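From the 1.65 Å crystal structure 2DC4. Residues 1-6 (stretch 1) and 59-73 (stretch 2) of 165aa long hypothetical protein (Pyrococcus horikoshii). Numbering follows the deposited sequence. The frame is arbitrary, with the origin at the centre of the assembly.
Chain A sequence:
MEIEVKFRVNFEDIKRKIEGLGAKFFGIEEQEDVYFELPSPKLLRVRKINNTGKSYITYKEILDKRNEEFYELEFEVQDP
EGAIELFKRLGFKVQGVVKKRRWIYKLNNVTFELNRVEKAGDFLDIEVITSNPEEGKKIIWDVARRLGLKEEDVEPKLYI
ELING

Stretch 1 1-6: MEIEVK
Stretch 2, residues 59-73: YKEILDKRNEEFYEL

The N-terminal strand of this chain illustrates antiparallel strand pairing between segments far apart in sequence: strand 2-6 docks on strand 69-73 of a hairpin through backbone hydrogen bonds, with a carboxylate-rich face around one lysine. The strand directions differ by 138°, and the axes approach to 4.8 Å. Both strands keep extended backbones, with phi/psi of -78/124° at Glu 2, -124/123° at Ile 3, -128/130° at Glu 69 and -141/155° at Phe 70.

Register is fixed where Glu 2 N donates to Phe 70 O (2.8 Å) and Phe 70 N returns a bond to Glu 2 O (2.9 Å). Ile 3 and Glu 69 form the next, non-hydrogen-bonded pair, CA to CA 4.8 Å. Glu 4 N then reaches Glu 68 O (3.0 Å), although Glu 68, at -114/-12°, has left the extended conformation.

Glu 2 (chi1 t, chi2 t) shares a face with Phe 70 (chi1 m). Its OE2 lies 3.4 Å from Lys 60 NZ, a salt bridge with a weak hydrogen bond, and 3.0 Å from Glu 4 OE1, a pair of acceptors that cannot bond without a proton. On the other face, Ile 3 CD1 (chi1 m, chi2 m) packs 3.6 Å from Glu 69 CG (chi1 m, chi2 t).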

ATOM      1  N   MET A   1       5.274 -19.763  -8.752  1.00 36.47           N
ATOM      2  CA  MET A   1       5.401 -18.515  -9.561  1.00 36.12           C
ATOM      3  C   MET A   1       4.231 -18.357 -10.527  1.00 35.45           C
ATOM      4  O   MET A   1       3.477 -19.300 -10.772  1.00 34.06           O
ATOM      5  CB  MET A   1       6.713 -18.520 -10.355  1.00 38.80           C
ATOM      6  CG  MET A   1       6.833 -19.645 -11.376  1.00 41.12           C
ATOM      7  SD  MET A   1       8.285 -19.462 -12.445  1.00 45.72           S
ATOM      8  CE  MET A   1       9.578 -20.004 -11.327  1.00 44.54           C
ATOM      9  N   GLU A   2       4.093 -17.151 -11.068  1.00 33.08           N
ATOM     10  CA  GLU A   2       3.031 -16.836 -12.010  1.00 32.94           C
ATOM     11  C   GLU A   2       3.416 -17.397 -13.376  1.00 30.54           C
ATOM     12  O   GLU A   2       4.491 -17.094 -13.889  1.00 30.00           O
ATOM     13  CB  GLU A   2       2.867 -15.315 -12.104  1.00 36.13           C
ATOM     14  CG  GLU A   2       1.685 -14.832 -12.933  1.00 41.16           C
ATOM     15  CD  GLU A   2       1.705 -13.324 -13.144  1.00 44.13           C
ATOM     16  OE1 GLU A   2       1.932 -12.582 -12.166  1.00 45.63           O
ATOM     17  OE2 GLU A   2       1.486 -12.880 -14.290  1.00 46.53           O
ATOM     18  N   ILE A   3       2.547 -18.226 -13.948  1.00 28.76           N
ATOM     19  CA  ILE A   3       2.792 -18.805 -15.265  1.00 26.68           C
ATOM     20  C   ILE A   3       1.615 -18.456 -16.166  1.00 25.28           C
ATOM     21  O   ILE A   3       0.464 -18.774 -15.859  1.00 22.00           O
ATOM     22  CB  ILE A   3       2.943 -20.339 -15.195  1.00 27.96           C
ATOM     23  CG1 ILE A   3       4.156 -20.703 -14.333  1.00 30.65           C
ATOM     24  CG2 ILE A   3       3.109 -20.911 -16.596  1.00 28.76           C
ATOM     25  CD1 ILE A   3       5.485 -20.172 -14.865  1.00 32.50           C
ATOM     26  N   GLU A   4       1.901 -17.798 -17.281  1.00 23.71           N
ATOM     27  CA  GLU A   4       0.835 -17.410 -18.183  1.00 25.52           C
ATOM     28  C   GLU A   4       1.306 -17.099 -19.594  1.00 23.43           C
ATOM     29  O   GLU A   4       2.434 -16.660 -19.804  1.00 26.14           O
ATOM     30  CB  GLU A   4       0.108 -16.193 -17.617  1.00 29.53           C
ATOM     31  CG  GLU A   4       1.030 -15.056 -17.218  1.00 35.51           C
ATOM     32  CD  GLU A   4       0.273 -13.813 -16.797  1.00 39.47           C
ATOM     33  OE1 GLU A   4      -0.677 -13.939 -15.997  1.00 43.49           O
ATOM     34  OE2 GLU A   4       0.633 -12.709 -17.259  1.00 42.02           O
ATOM     35  N   VAL A   5       0.428 -17.348 -20.558  1.00 21.06           N
ATOM     36  CA  VAL A   5       0.716 -17.064 -21.954  1.00 19.39           C
ATOM     37  C   VAL A   5      -0.404 -16.157 -22.450  1.00 18.75           C
ATOM     38  O   VAL A   5      -1.580 -16.399 -22.175  1.00 17.32           O
ATOM     39  CB  VAL A   5       0.749 -18.346 -22.801  1.00 19.85           C
ATOM     40  CG1 VAL A   5       1.109 -18.008 -24.240  1.00 19.62           C
ATOM     41  CG2 VAL A   5       1.768 -19.315 -22.216  1.00 20.18           C
ATOM     42  N   LYS A   6      -0.024 -15.113 -23.173  1.00 16.92           N
ATOM     43  CA  LYS A   6      -0.973 -14.139 -23.699  1.00 18.46           C
ATOM     44  C   LYS A   6      -1.168 -14.357 -25.193  1.00 18.27           C
ATOM     45  O   LYS A   6      -0.207 -14.632 -25.912  1.00 18.75           O
ATOM     46  CB  LYS A   6      -0.443 -12.722 -23.456  1.00 18.92           C
ATOM     47  CG  LYS A   6      -1.397 -11.607 -23.875  1.00 21.99           C
ATOM     48  CD  LYS A   6      -0.748 -10.231 -23.720  1.00 23.44           C
ATOM     49  CE  LYS A   6      -0.329  -9.965 -22.284  1.00 28.64           C
ATOM     50  NZ  LYS A   6       0.315  -8.627 -22.145  1.00 33.05           N
ATOM     51  N   TYR A  59       3.455  -5.598  -7.564  1.00 20.93           N
ATOM     52  CA  TYR A  59       4.860  -5.580  -7.956  1.00 22.76           C
ATOM     53  C   TYR A  59       5.126  -6.889  -8.678  1.00 22.47           C
ATOM     54  O   TYR A  59       4.685  -7.950  -8.231  1.00 21.07           O
ATOM     55  CB  TYR A  59       5.755  -5.504  -6.717  1.00 23.39           C
ATOM     56  CG  TYR A  59       7.232  -5.738  -6.985  1.00 23.38           C
ATOM     57  CD1 TYR A  59       8.071  -4.693  -7.368  1.00 24.05           C
ATOM     58  CD2 TYR A  59       7.787  -7.009  -6.845  1.00 26.19           C
ATOM     59  CE1 TYR A  59       9.430  -4.907  -7.603  1.00 27.61           C
ATOM     60  CE2 TYR A  59       9.143  -7.236  -7.079  1.00 26.80           C
ATOM     61  CZ  TYR A  59       9.958  -6.182  -7.454  1.00 27.51           C
ATOM     62  OH  TYR A  59      11.306  -6.397  -7.667  1.00 30.38           O
ATOM     63  N   LYS A  60       5.844  -6.814  -9.790  1.00 23.19           N
ATOM     64  CA  LYS A  60       6.172  -8.015 -10.540  1.00 25.85           C
ATOM     65  C   LYS A  60       7.604  -7.993 -11.026  1.00 26.63           C
ATOM     66  O   LYS A  60       8.172  -6.938 -11.303  1.00 26.98           O
ATOM     67  CB  LYS A  60       5.263  -8.177 -11.757  1.00 29.12           C
ATOM     68  CG  LYS A  60       3.815  -8.500 -11.452  1.00 30.55           C
ATOM     69  CD  LYS A  60       3.075  -8.862 -12.731  1.00 35.00           C
ATOM     70  CE  LYS A  60       1.615  -9.188 -12.458  1.00 37.02           C
ATOM     71  NZ  LYS A  60       0.889  -9.602 -13.693  1.00 38.71           N
ATOM     72  N   GLU A  61       8.183  -9.180 -11.114  1.00 28.30           N
ATOM     73  CA  GLU A  61       9.535  -9.332 -11.613  1.00 29.47           C
ATOM     74  C   GLU A  61       9.475 -10.408 -12.685  1.00 28.86           C
ATOM     75  O   GLU A  61       9.075 -11.536 -12.407  1.00 27.63           O
ATOM     76  CB  GLU A  61      10.485  -9.761 -10.494  1.00 32.50           C
ATOM     77  CG  GLU A  61      11.864 -10.161 -10.992  1.00 38.61           C
ATOM     78  CD  GLU A  61      12.868 -10.311  -9.871  1.00 41.84           C
ATOM     79  OE1 GLU A  61      12.594 -11.079  -8.924  1.00 43.73           O
ATOM     80  OE2 GLU A  61      13.932  -9.658  -9.940  1.00 44.58           O
ATOM     81  N   ILE A  62       9.846 -10.044 -13.910  1.00 27.39           N
ATOM     82  CA  ILE A  62       9.851 -10.985 -15.026  1.00 29.23           C
ATOM     83  C   ILE A  62      10.970 -11.983 -14.766  1.00 29.25           C
ATOM     84  O   ILE A  62      12.095 -11.585 -14.465  1.00 30.85           O
ATOM     85  CB  ILE A  62      10.157 -10.285 -16.365  1.00 30.95           C
ATOM     86  CG1 ILE A  62       9.345  -8.995 -16.495  1.00 33.90           C
ATOM     87  CG2 ILE A  62       9.871 -11.236 -17.520  1.00 31.95           C
ATOM     88  CD1 ILE A  62       7.862  -9.179 -16.388  1.00 34.45           C
ATOM     89  N   LEU A  63      10.673 -13.270 -14.904  1.00 29.83           N
ATOM     90  CA  LEU A  63      11.674 -14.301 -14.647  1.00 31.51           C
ATOM     91  C   LEU A  63      12.192 -14.998 -15.902  1.00 33.34           C
ATOM     92  O   LEU A  63      13.177 -15.734 -15.837  1.00 32.45           O
ATOM     93  CB  LEU A  63      11.104 -15.343 -13.682  1.00 31.38           C
ATOM     94  CG  LEU A  63      10.505 -14.797 -12.379  1.00 30.81           C
ATOM     95  CD1 LEU A  63       9.941 -15.945 -11.554  1.00 30.43           C
ATOM     96  CD2 LEU A  63      11.565 -14.037 -11.595  1.00 30.83           C
ATOM     97  N   ASP A  64      11.535 -14.772 -17.036  1.00 33.81           N
ATOM     98  CA  ASP A  64      11.946 -15.391 -18.301  1.00 35.52           C
ATOM     99  C   ASP A  64      11.993 -14.343 -19.410  1.00 36.85           C
ATOM    100  O   ASP A  64      11.639 -13.187 -19.189  1.00 39.25           O
ATOM    101  CB  ASP A  64      10.971 -16.506 -18.688  1.00 35.02           C
ATOM    102  CG  ASP A  64       9.622 -15.969 -19.129  1.00 35.77           C
ATOM    103  OD1 ASP A  64       9.062 -15.115 -18.414  1.00 37.72           O
ATOM    104  OD2 ASP A  64       9.120 -16.399 -20.188  1.00 34.56           O
ATOM    105  N   LYS A  65      12.423 -14.741 -20.604  1.00 36.77           N
ATOM    106  CA  LYS A  65      12.506 -13.792 -21.710  1.00 37.43           C
ATOM    107  C   LYS A  65      11.284 -13.797 -22.629  1.00 36.42           C
ATOM    108  O   LYS A  65      11.243 -13.067 -23.620  1.00 37.90           O
ATOM    109  CB  LYS A  65      13.780 -14.038 -22.526  1.00 39.25           C
ATOM    110  CG  LYS A  65      15.075 -13.784 -21.755  1.00 41.89           C
ATOM    111  CD  LYS A  65      15.144 -12.356 -21.222  1.00 43.53           C
ATOM    112  CE  LYS A  65      16.467 -12.086 -20.515  1.00 44.74           C
ATOM    113  NZ  LYS A  65      16.687 -12.984 -19.346  1.00 46.50           N
ATOM    114  N   ARG A  66      10.290 -14.615 -22.300  1.00 34.67           N
ATOM    115  CA  ARG A  66       9.069 -14.685 -23.096  1.00 33.02           C
ATOM    116  C   ARG A  66       7.932 -13.992 -22.354  1.00 30.46           C
ATOM    117  O   ARG A  66       6.792 -13.991 -22.814  1.00 29.44           O
ATOM    118  CB  ARG A  66       8.679 -16.140 -23.360  1.00 35.10           C
ATOM    119  CG  ARG A  66       9.747 -16.969 -24.057  1.00 39.25           C
ATOM    120  CD  ARG A  66       9.275 -18.403 -24.258  1.00 41.95           C
ATOM    121  NE  ARG A  66       8.226 -18.508 -25.268  1.00 45.08           N
ATOM    122  CZ  ARG A  66       8.405 -18.250 -26.562  1.00 46.87           C
ATOM    123  NH1 ARG A  66       9.598 -17.868 -27.006  1.00 47.84           N
ATOM    124  NH2 ARG A  66       7.397 -18.377 -27.414  1.00 47.76           N
ATOM    125  N   ASN A  67       8.251 -13.405 -21.203  1.00 28.84           N
ATOM    126  CA  ASN A  67       7.245 -12.726 -20.390  1.00 27.69           C
ATOM    127  C   ASN A  67       6.138 -13.709 -20.006  1.00 26.85           C
ATOM    128  O   ASN A  67       4.961 -13.353 -19.990  1.00 26.84           O
ATOM    129  CB  ASN A  67       6.646 -11.545 -21.164  1.00 27.62           C
ATOM    130  CG  ASN A  67       7.606 -10.377 -21.289  1.00 28.85           C
ATOM    131  OD1 ASN A  67       8.611 -10.304 -20.576  1.00 30.54           O
ATOM    132  ND2 ASN A  67       7.312  -9.463 -22.207  1.00 27.23           N
ATOM    133  N   GLU A  68       6.523 -14.940 -19.683  1.00 25.51           N
ATOM    134  CA  GLU A  68       5.562 -15.973 -19.313  1.00 26.59           C
ATOM    135  C   GLU A  68       5.665 -16.437 -17.864  1.00 25.71           C
ATOM    136  O   GLU A  68       4.786 -17.140 -17.372  1.00 26.74           O
ATOM    137  CB  GLU A  68       5.717 -17.180 -20.248  1.00 27.25           C
ATOM    138  CG  GLU A  68       5.165 -16.944 -21.647  1.00 26.67           C
ATOM    139  CD  GLU A  68       5.502 -18.067 -22.617  1.00 27.95           C
ATOM    140  OE1 GLU A  68       5.804 -19.189 -22.164  1.00 29.74           O
ATOM    141  OE2 GLU A  68       5.448 -17.823 -23.840  1.00 29.12           O
ATOM    142  N   GLU A  69       6.737 -16.045 -17.185  1.00 26.23           N
ATOM    143  CA  GLU A  69       6.936 -16.437 -15.792  1.00 24.95           C
ATOM    144  C   GLU A  69       7.200 -15.182 -14.977  1.00 23.96           C
ATOM    145  O   GLU A  69       8.040 -14.367 -15.352  1.00 24.10           O
ATOM    146  CB  GLU A  69       8.127 -17.394 -15.679  1.00 27.46           C
ATOM    147  CG  GLU A  69       8.093 -18.540 -16.678  1.00 32.09           C
ATOM    148  CD  GLU A  69       9.265 -19.491 -16.514  1.00 34.37           C
ATOM    149  OE1 GLU A  69      10.367 -19.020 -16.162  1.00 36.66           O
ATOM    150  OE2 GLU A  69       9.085 -20.704 -16.749  1.00 36.51           O
ATOM    151  N   PHE A  70       6.477 -15.020 -13.873  1.00 25.10           N
ATOM    152  CA  PHE A  70       6.646 -13.835 -13.036  1.00 25.76           C
ATOM    153  C   PHE A  70       6.579 -14.124 -11.547  1.00 23.88           C
ATOM    154  O   PHE A  70       5.971 -15.096 -11.112  1.00 24.61           O
ATOM    155  CB  PHE A  70       5.539 -12.792 -13.286  1.00 26.06           C
ATOM    156  CG  PHE A  70       5.244 -12.505 -14.726  1.00 29.12           C
ATOM    157  CD1 PHE A  70       4.618 -13.452 -15.531  1.00 29.54           C
ATOM    158  CD2 PHE A  70       5.536 -11.257 -15.266  1.00 30.80           C
ATOM    159  CE1 PHE A  70       4.285 -13.158 -16.847  1.00 31.54           C
ATOM    160  CE2 PHE A  70       5.207 -10.953 -16.584  1.00 31.36           C
ATOM    161  CZ  PHE A  70       4.580 -11.906 -17.375  1.00 32.69           C
ATOM    162  N   TYR A  71       7.214 -13.259 -10.767  1.00 25.80           N
ATOM    163  CA  TYR A  71       7.118 -13.342  -9.321  1.00 25.22           C
ATOM    164  C   TYR A  71       6.145 -12.197  -9.089  1.00 24.48           C
ATOM    165  O   TYR A  71       6.366 -11.095  -9.587  1.00 24.85           O
ATOM    166  CB  TYR A  71       8.426 -13.004  -8.612  1.00 27.38           C
ATOM    167  CG  TYR A  71       8.201 -12.805  -7.128  1.00 28.54           C
ATOM    168  CD1 TYR A  71       7.815 -13.869  -6.317  1.00 30.70           C
ATOM    169  CD2 TYR A  71       8.287 -11.538  -6.555  1.00 32.00           C
ATOM    170  CE1 TYR A  71       7.517 -13.681  -4.970  1.00 33.26           C
ATOM    171  CE2 TYR A  71       7.987 -11.337  -5.204  1.00 31.96           C
ATOM    172  CZ  TYR A  71       7.601 -12.412  -4.424  1.00 33.67           C
ATOM    173  OH  TYR A  71       7.287 -12.223  -3.098  1.00 36.38           O
ATOM    174  N   GLU A  72       5.068 -12.445  -8.359  1.00 24.37           N
ATOM    175  CA  GLU A  72       4.099 -11.386  -8.120  1.00 24.31           C
ATOM    176  C   GLU A  72       3.849 -11.124  -6.646  1.00 23.74           C
ATOM    177  O   GLU A  72       3.679 -12.051  -5.859  1.00 24.03           O
ATOM    178  CB  GLU A  72       2.769 -11.714  -8.803  1.00 25.74           C
ATOM    179  CG  GLU A  72       1.677 -10.684  -8.536  1.00 30.22           C
ATOM    180  CD  GLU A  72       0.371 -11.016  -9.230  1.00 34.46           C
ATOM    181  OE1 GLU A  72      -0.153 -12.129  -9.019  1.00 37.44           O
ATOM    182  OE2 GLU A  72      -0.135 -10.161  -9.986  1.00 36.17           O
ATOM    183  N   LEU A  73       3.838  -9.847  -6.285  1.00 22.14           N
ATOM    184  CA  LEU A  73       3.568  -9.429  -4.920  1.00 22.03           C
ATOM    185  C   LEU A  73       2.399  -8.473  -5.055  1.00 22.06           C
ATOM    186  O   LEU A  73       2.543  -7.384  -5.610  1.00 23.36           O
ATOM    187  CB  LEU A  73       4.773  -8.708  -4.326  1.00 22.89           C
ATOM    188  CG  LEU A  73       4.600  -8.121  -2.921  1.00 24.88           C
ATOM    189  CD1 LEU A  73       4.258  -9.220  -1.920  1.00 25.66           C
ATOM    190  CD2 LEU A  73       5.875  -7.411  -2.521  1.00 25.86           C
TER
HETATM  191  O   HOH W   1       2.722 -13.519 -21.154  1.00 39.78           O